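Local coordinates for Arf-GAP with coiled-coil, ANK repeat and PH domain-containing protein 2 (Homo sapiens, PDB 6IF3) that activates GTP hydrolysis by the small GTPase ARF6 and needs its ankyrin repeats, the part in this chain, to interact with RAB35, at residues Gln104-Ala118 against Ile126-Glu138. Numbering follows the deposited sequence. Where two conformers were deposited one is given.
Sequences QHATDEEGKDPLSIA and IVTLLRLARMNEE
The guanidinium of Arg134 fits between His105 and Leu115. His105 CE1 lies over one face, 3.9 Å from Arg134 CZ, with the ring tilted 43° from the guanidinium plane, so this is not a flat stack. Leu115 CD2 lies over the centre of the opposite face. The edge of the group is polar. Arg134 NE gives a nearly straight bond of 2.7 Å to Gln104 OE1, which it meets from above the carbonyl plane. Arg134 NH2 reaches Asp113 OD2 in a weak, 3.4 Å salt bridge and also donates to a water shared with Gln104 and Leu115 N. With Arg134 cut back to an alanine, a gap is likely to open between His105 and Leu115, leaving Gln104 OE1 and Asp113 without this partner.

Leu115 is itself a knob in a hole made by Val127, Leu130, Arg131 and Arg134. Its CG stands anti to the backbone N (chi1 -180°), which turns both methyls into this hole. Helix 114-118 and helix 126-138 run antiparallel at 150°, as the paired helices of an ankyrin repeat do, here the third. Gln104 and His105 lie in the loop at the end of the second repeat. Toward Ala118, the bumps change sides. Leu130 CD1 pushes between Pro114, Leu115 and Ala118, 3.6 Å from Leu115 CA. The small Ala118 lets Val127 in close, with CG2 3.5 Å from Ala118 CB.

Gln104 is buried and packs also on Leu82 and Leu98; its amide lies against Leu130 CB and CD2. Its NE2 bonds Leu130 O at 3.0 Å, and that oxygen also keeps its helical bond from Arg134 N. His105 NE2 donates to the syn lone pair of Glu137 OE1, which lies near the ring plane, at 2.7 Å. Two waters bridge Glu137 OE2 to Gln104, one at its backbone N, the other at NE2.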
loop_
_atom_site.group_PDB
_atom_site.type_symbol
_atom_site.label_atom_id
_atom_site.label_comp_id
_atom_site.label_asym_id
_atom_site.label_seq_id
_atom_site.Cartn_x
_atom_site.Cartn_y
_atom_site.Cartn_z
ATOM N N GLN A 104 9.608 -7.638 -7.122
ATOM C CA GLN A 104 9.382 -7.644 -5.680
ATOM C C GLN A 104 8.820 -8.972 -5.209
ATOM O O GLN A 104 8.627 -9.180 -4.014
ATOM C CB GLN A 104 8.463 -6.510 -5.267
ATOM C CG GLN A 104 6.993 -6.684 -5.670
ATOM C CD GLN A 104 6.119 -5.771 -4.857
ATOM O OE1 GLN A 104 5.842 -6.033 -3.679
ATOM N NE2 GLN A 104 5.703 -4.666 -5.464
ATOM N N HIS A 105 8.556 -9.875 -6.145
ATOM C CA HIS A 105 8.048 -11.208 -5.792
ATOM C C HIS A 105 9.199 -12.186 -5.496
ATOM O O HIS A 105 8.954 -13.262 -4.938
ATOM C CB HIS A 105 7.152 -11.717 -6.915
ATOM C CG HIS A 105 5.995 -10.802 -7.165
ATOM N ND1 HIS A 105 4.840 -10.847 -6.416
ATOM C CD2 HIS A 105 5.860 -9.745 -8.002
ATOM C CE1 HIS A 105 4.019 -9.896 -6.823
ATOM N NE2 HIS A 105 4.614 -9.213 -7.784
ATOM N N ALA A 106 10.419 -11.796 -5.861
ATOM C CA ALA A 106 11.601 -12.626 -5.618
ATOM C C ALA A 106 11.725 -12.977 -4.141
ATOM O O ALA A 106 11.592 -12.099 -3.276
ATOM C CB ALA A 106 12.873 -11.889 -6.099
ATOM N N THR A 107 11.955 -14.250 -3.834
ATOM C CA THR A 107 12.261 -14.627 -2.454
ATOM C C THR A 107 13.699 -15.082 -2.342
ATOM O O THR A 107 14.254 -15.638 -3.294
ATOM C CB THR A 107 11.374 -15.753 -1.922
ATOM O OG1 THR A 107 11.518 -16.930 -2.740
ATOM C CG2 THR A 107 9.905 -15.348 -1.891
ATOM N N ASP A 108 14.311 -14.850 -1.188
ATOM C CA ASP A 108 15.693 -15.269 -1.022
ATOM C C ASP A 108 15.723 -16.776 -0.691
ATOM O O ASP A 108 14.698 -17.471 -0.757
ATOM C CB ASP A 108 16.408 -14.432 0.046
ATOM C CG ASP A 108 15.847 -14.607 1.455
ATOM O OD1 ASP A 108 14.933 -15.434 1.688
ATOM O OD2 ASP A 108 16.373 -13.931 2.381
ATOM N N GLU A 109 16.910 -17.297 -0.382
ATOM C CA GLU A 109 17.030 -18.734 -0.123
ATOM C C GLU A 109 16.306 -19.170 1.164
ATOM O O GLU A 109 16.041 -20.349 1.359
ATOM C CB GLU A 109 18.497 -19.154 -0.064
ATOM C CG GLU A 109 19.167 -19.266 -1.450
ATOM C CD GLU A 109 18.551 -20.370 -2.348
ATOM O OE1 GLU A 109 18.192 -21.453 -1.853
ATOM O OE2 GLU A 109 18.368 -20.120 -3.557
ATOM N N GLU A 110 15.972 -18.226 2.030
ATOM C CA GLU A 110 15.176 -18.537 3.210
ATOM C C GLU A 110 13.676 -18.414 2.951
ATOM O O GLU A 110 12.869 -18.662 3.849
ATOM C CB GLU A 110 15.567 -17.622 4.361
ATOM C CG GLU A 110 16.903 -17.938 4.916
ATOM C CD GLU A 110 17.127 -17.251 6.230
ATOM O OE1 GLU A 110 16.479 -16.208 6.463
ATOM O OE2 GLU A 110 17.918 -17.779 7.048
ATOM N N GLY A 111 13.310 -18.022 1.736
ATOM C CA GLY A 111 11.912 -17.941 1.352
ATOM C C GLY A 111 11.231 -16.600 1.598
ATOM O O GLY A 111 10.001 -16.503 1.503
ATOM N N LYS A 112 12.000 -15.572 1.935
ATOM C CA LYS A 112 11.397 -14.268 2.257
ATOM C C LYS A 112 11.373 -13.308 1.067
ATOM O O LYS A 112 12.360 -13.178 0.338
ATOM C CB LYS A 112 12.149 -13.606 3.417
ATOM C CG LYS A 112 12.209 -14.440 4.682
ATOM C CD LYS A 112 12.911 -13.709 5.819
ATOM C CE LYS A 112 12.872 -14.529 7.103
ATOM N NZ LYS A 112 13.424 -13.823 8.301
ATOM N N ASP A 113 10.241 -12.624 0.867
ATOM C CA ASP A 113 10.193 -11.541 -0.110
ATOM C C ASP A 113 10.225 -10.182 0.589
ATOM O O ASP A 113 10.076 -10.103 1.815
ATOM C CB ASP A 113 8.961 -11.678 -1.074
ATOM C CG ASP A 113 7.620 -11.555 -0.412
ATOM O OD1 ASP A 113 7.478 -11.093 0.737
ATOM O OD2 ASP A 113 6.653 -11.941 -1.113
ATOM N N PRO A 114 10.428 -9.108 -0.192
ATOM C CA PRO A 114 10.542 -7.794 0.429
ATOM C C PRO A 114 9.319 -7.403 1.217
ATOM O O PRO A 114 9.471 -6.826 2.292
ATOM C CB PRO A 114 10.737 -6.874 -0.762
ATOM C CG PRO A 114 11.584 -7.695 -1.682
ATOM C CD PRO A 114 10.956 -9.091 -1.571
ATOM N N LEU A 115 8.140 -7.746 0.723
ATOM C CA LEU A 115 6.925 -7.378 1.466
ATOM C C LEU A 115 6.884 -8.075 2.839
ATOM O O LEU A 115 6.557 -7.420 3.835
ATOM C CB LEU A 115 5.641 -7.736 0.690
ATOM C CG LEU A 115 4.328 -7.371 1.411
ATOM C CD1 LEU A 115 4.207 -5.856 1.643
ATOM C CD2 LEU A 115 3.123 -7.938 0.624
ATOM N N SER A 116 7.233 -9.354 2.908
ATOM C CA SER A 116 7.163 -10.060 4.201
ATOM C C SER A 116 8.131 -9.394 5.182
ATOM O O SER A 116 7.838 -9.259 6.359
ATOM C CB SER A 116 7.455 -11.552 4.042
ATOM O OG SER A 116 8.824 -11.810 3.767
ATOM N N ILE A 117 9.286 -8.986 4.688
ATOM C CA ILE A 117 10.305 -8.336 5.517
ATOM C C ILE A 117 9.781 -6.992 6.040
ATOM O O ILE A 117 9.835 -6.728 7.250
ATOM C CB ILE A 117 11.597 -8.174 4.706
ATOM C CG1 ILE A 117 12.150 -9.564 4.417
ATOM C CG2 ILE A 117 12.622 -7.305 5.450
ATOM C CD1 ILE A 117 13.291 -9.556 3.438
ATOM N N ALA A 118 9.269 -6.170 5.135
ATOM C CA ALA A 118 8.688 -4.867 5.516
ATOM C C ALA A 118 7.516 -4.965 6.483
ATOM O O ALA A 118 7.397 -4.134 7.383
ATOM C CB ALA A 118 8.288 -4.110 4.231
ATOM N N ILE A 126 7.596 1.592 3.609
ATOM C CA ILE A 126 8.059 0.651 2.601
ATOM C C ILE A 126 6.935 -0.320 2.246
ATOM O O ILE A 126 6.789 -0.694 1.085
ATOM C CB ILE A 126 9.341 -0.080 3.048
ATOM C CG1 ILE A 126 10.484 0.945 3.112
ATOM C CG2 ILE A 126 9.734 -1.154 2.025
ATOM C CD1 ILE A 126 11.885 0.363 3.397
ATOM N N VAL A 127 6.114 -0.717 3.213
ATOM C CA VAL A 127 4.974 -1.569 2.856
ATOM C C VAL A 127 4.073 -0.827 1.862
ATOM O O VAL A 127 3.579 -1.417 0.884
ATOM C CB VAL A 127 4.169 -2.006 4.090
ATOM C CG1 VAL A 127 2.862 -2.646 3.685
ATOM C CG2 VAL A 127 5.016 -2.962 4.972
ATOM N N THR A 128 3.844 0.457 2.121
ATOM C CA THR A 128 2.996 1.264 1.234
ATOM C C THR A 128 3.539 1.299 -0.215
ATOM O O THR A 128 2.782 1.056 -1.167
ATOM C CB THR A 128 2.846 2.681 1.756
ATOM O OG1 THR A 128 2.120 2.632 3.000
ATOM C CG2 THR A 128 2.057 3.582 0.748
ATOM N N LEU A 129 4.833 1.540 -0.383
ATOM C CA LEU A 129 5.435 1.550 -1.729
ATOM C C LEU A 129 5.306 0.170 -2.398
ATOM O O LEU A 129 4.960 0.084 -3.585
ATOM C CB LEU A 129 6.917 1.945 -1.688
ATOM C CG LEU A 129 7.196 3.370 -1.187
ATOM C CD1 LEU A 129 8.725 3.598 -1.222
ATOM C CD2 LEU A 129 6.483 4.437 -2.035
ATOM N N LEU A 130 5.605 -0.899 -1.659
ATOM C CA LEU A 130 5.520 -2.249 -2.226
ATOM C C LEU A 130 4.081 -2.572 -2.614
ATOM O O LEU A 130 3.857 -3.117 -3.695
ATOM C CB LEU A 130 6.037 -3.303 -1.222
ATOM C CG LEU A 130 7.546 -3.261 -0.969
ATOM C CD1 LEU A 130 7.945 -4.145 0.221
ATOM C CD2 LEU A 130 8.313 -3.748 -2.192
ATOM N N ARG A 131 3.107 -2.229 -1.763
ATOM C CA ARG A 131 1.720 -2.558 -2.052
ATOM C C ARG A 131 1.188 -1.725 -3.204
ATOM O O ARG A 131 0.466 -2.235 -4.034
ATOM C CB ARG A 131 0.849 -2.364 -0.810
ATOM C CG ARG A 131 1.171 -3.352 0.302
ATOM C CD ARG A 131 0.020 -4.287 0.616
ATOM N NE ARG A 131 0.408 -5.350 1.543
ATOM C CZ ARG A 131 0.021 -5.418 2.816
ATOM N NH1 ARG A 131 -0.757 -4.485 3.319
ATOM N NH2 ARG A 131 0.414 -6.422 3.585
ATOM N N LEU A 132 1.558 -0.443 -3.266
ATOM C CA LEU A 132 1.042 0.395 -4.371
ATOM C C LEU A 132 1.673 -0.006 -5.718
ATOM O O LEU A 132 1.022 0.049 -6.767
ATOM C CB LEU A 132 1.262 1.874 -4.082
ATOM C CG LEU A 132 0.349 2.317 -2.913
ATOM C CD1 LEU A 132 0.421 3.813 -2.742
ATOM C CD2 LEU A 132 -1.135 1.843 -3.047
ATOM N N ALA A 133 2.924 -0.470 -5.679
ATOM C CA ALA A 133 3.525 -1.022 -6.903
ATOM C C ALA A 133 2.833 -2.317 -7.343
ATOM O O ALA A 133 2.672 -2.552 -8.547
ATOM C CB ALA A 133 5.006 -1.252 -6.695
ATOM N N ARG A 134 2.422 -3.153 -6.384
ATOM C CA ARG A 134 1.636 -4.342 -6.702
ATOM C C ARG A 134 0.288 -3.955 -7.309
ATOM O O ARG A 134 -0.176 -4.597 -8.229
ATOM C CB ARG A 134 1.412 -5.222 -5.467
ATOM C CG ARG A 134 2.698 -5.860 -4.944
ATOM C CD ARG A 134 2.440 -7.085 -4.043
ATOM N NE ARG A 134 3.680 -7.683 -3.549
ATOM C CZ ARG A 134 3.781 -8.926 -3.089
ATOM N NH1 ARG A 134 2.723 -9.732 -3.099
ATOM N NH2 ARG A 134 4.952 -9.382 -2.660
ATOM N N MET A 135 -0.346 -2.918 -6.770
ATOM C CA MET A 135 -1.612 -2.456 -7.318
ATOM C C MET A 135 -1.442 -2.073 -8.804
ATOM O O MET A 135 -2.281 -2.411 -9.635
ATOM C CB MET A 135 -2.127 -1.269 -6.491
ATOM C CG MET A 135 -3.513 -0.801 -6.900
ATOM S SD MET A 135 -4.019 0.677 -5.992
ATOM C CE MET A 135 -4.360 0.006 -4.383
ATOM N N ASN A 136 -0.345 -1.386 -9.117
ATOM C CA ASN A 136 -0.021 -1.061 -10.501
ATOM C C ASN A 136 0.168 -2.318 -11.342
ATOM O O ASN A 136 -0.290 -2.375 -12.479
ATOM C CB ASN A 136 1.236 -0.200 -10.582
ATOM C CG ASN A 136 0.964 1.242 -10.182
ATOM O OD1 ASN A 136 -0.197 1.651 -10.069
ATOM N ND2 ASN A 136 2.027 2.025 -9.997
ATOM N N GLU A 137 0.823 -3.319 -10.767
ATOM C CA GLU A 137 0.980 -4.609 -11.481
ATOM C C GLU A 137 -0.376 -5.210 -11.794
ATOM O O GLU A 137 -0.640 -5.666 -12.922
ATOM C CB GLU A 137 1.798 -5.594 -10.652
ATOM C CG GLU A 137 3.229 -5.174 -10.386
ATOM C CD GLU A 137 4.012 -6.251 -9.639
ATOM O OE1 GLU A 137 3.446 -7.339 -9.391
ATOM O OE2 GLU A 137 5.205 -6.023 -9.338
ATOM N N GLU A 138 -1.260 -5.196 -10.810
ATOM C CA GLU A 138 -2.586 -5.798 -11.006
ATOM C C GLU A 138 -3.447 -5.011 -11.997
ATOM O O GLU A 138 -4.214 -5.595 -12.788
ATOM C CB GLU A 138 -3.333 -5.904 -9.671
ATOM C CG GLU A 138 -2.760 -6.922 -8.706
ATOM C CD GLU A 138 -3.728 -7.242 -7.568
ATOM O OE1 GLU A 138 -4.942 -7.037 -7.756
ATOM O OE2 GLU A 138 -3.266 -7.694 -6.501
HETATM O O HOH W 1 7.569 -7.042 -9.185
HETATM O O HOH W 2 7.390 -8.088 -2.172
HETATM O O HOH W 3 6.372 -4.028 -8.268
#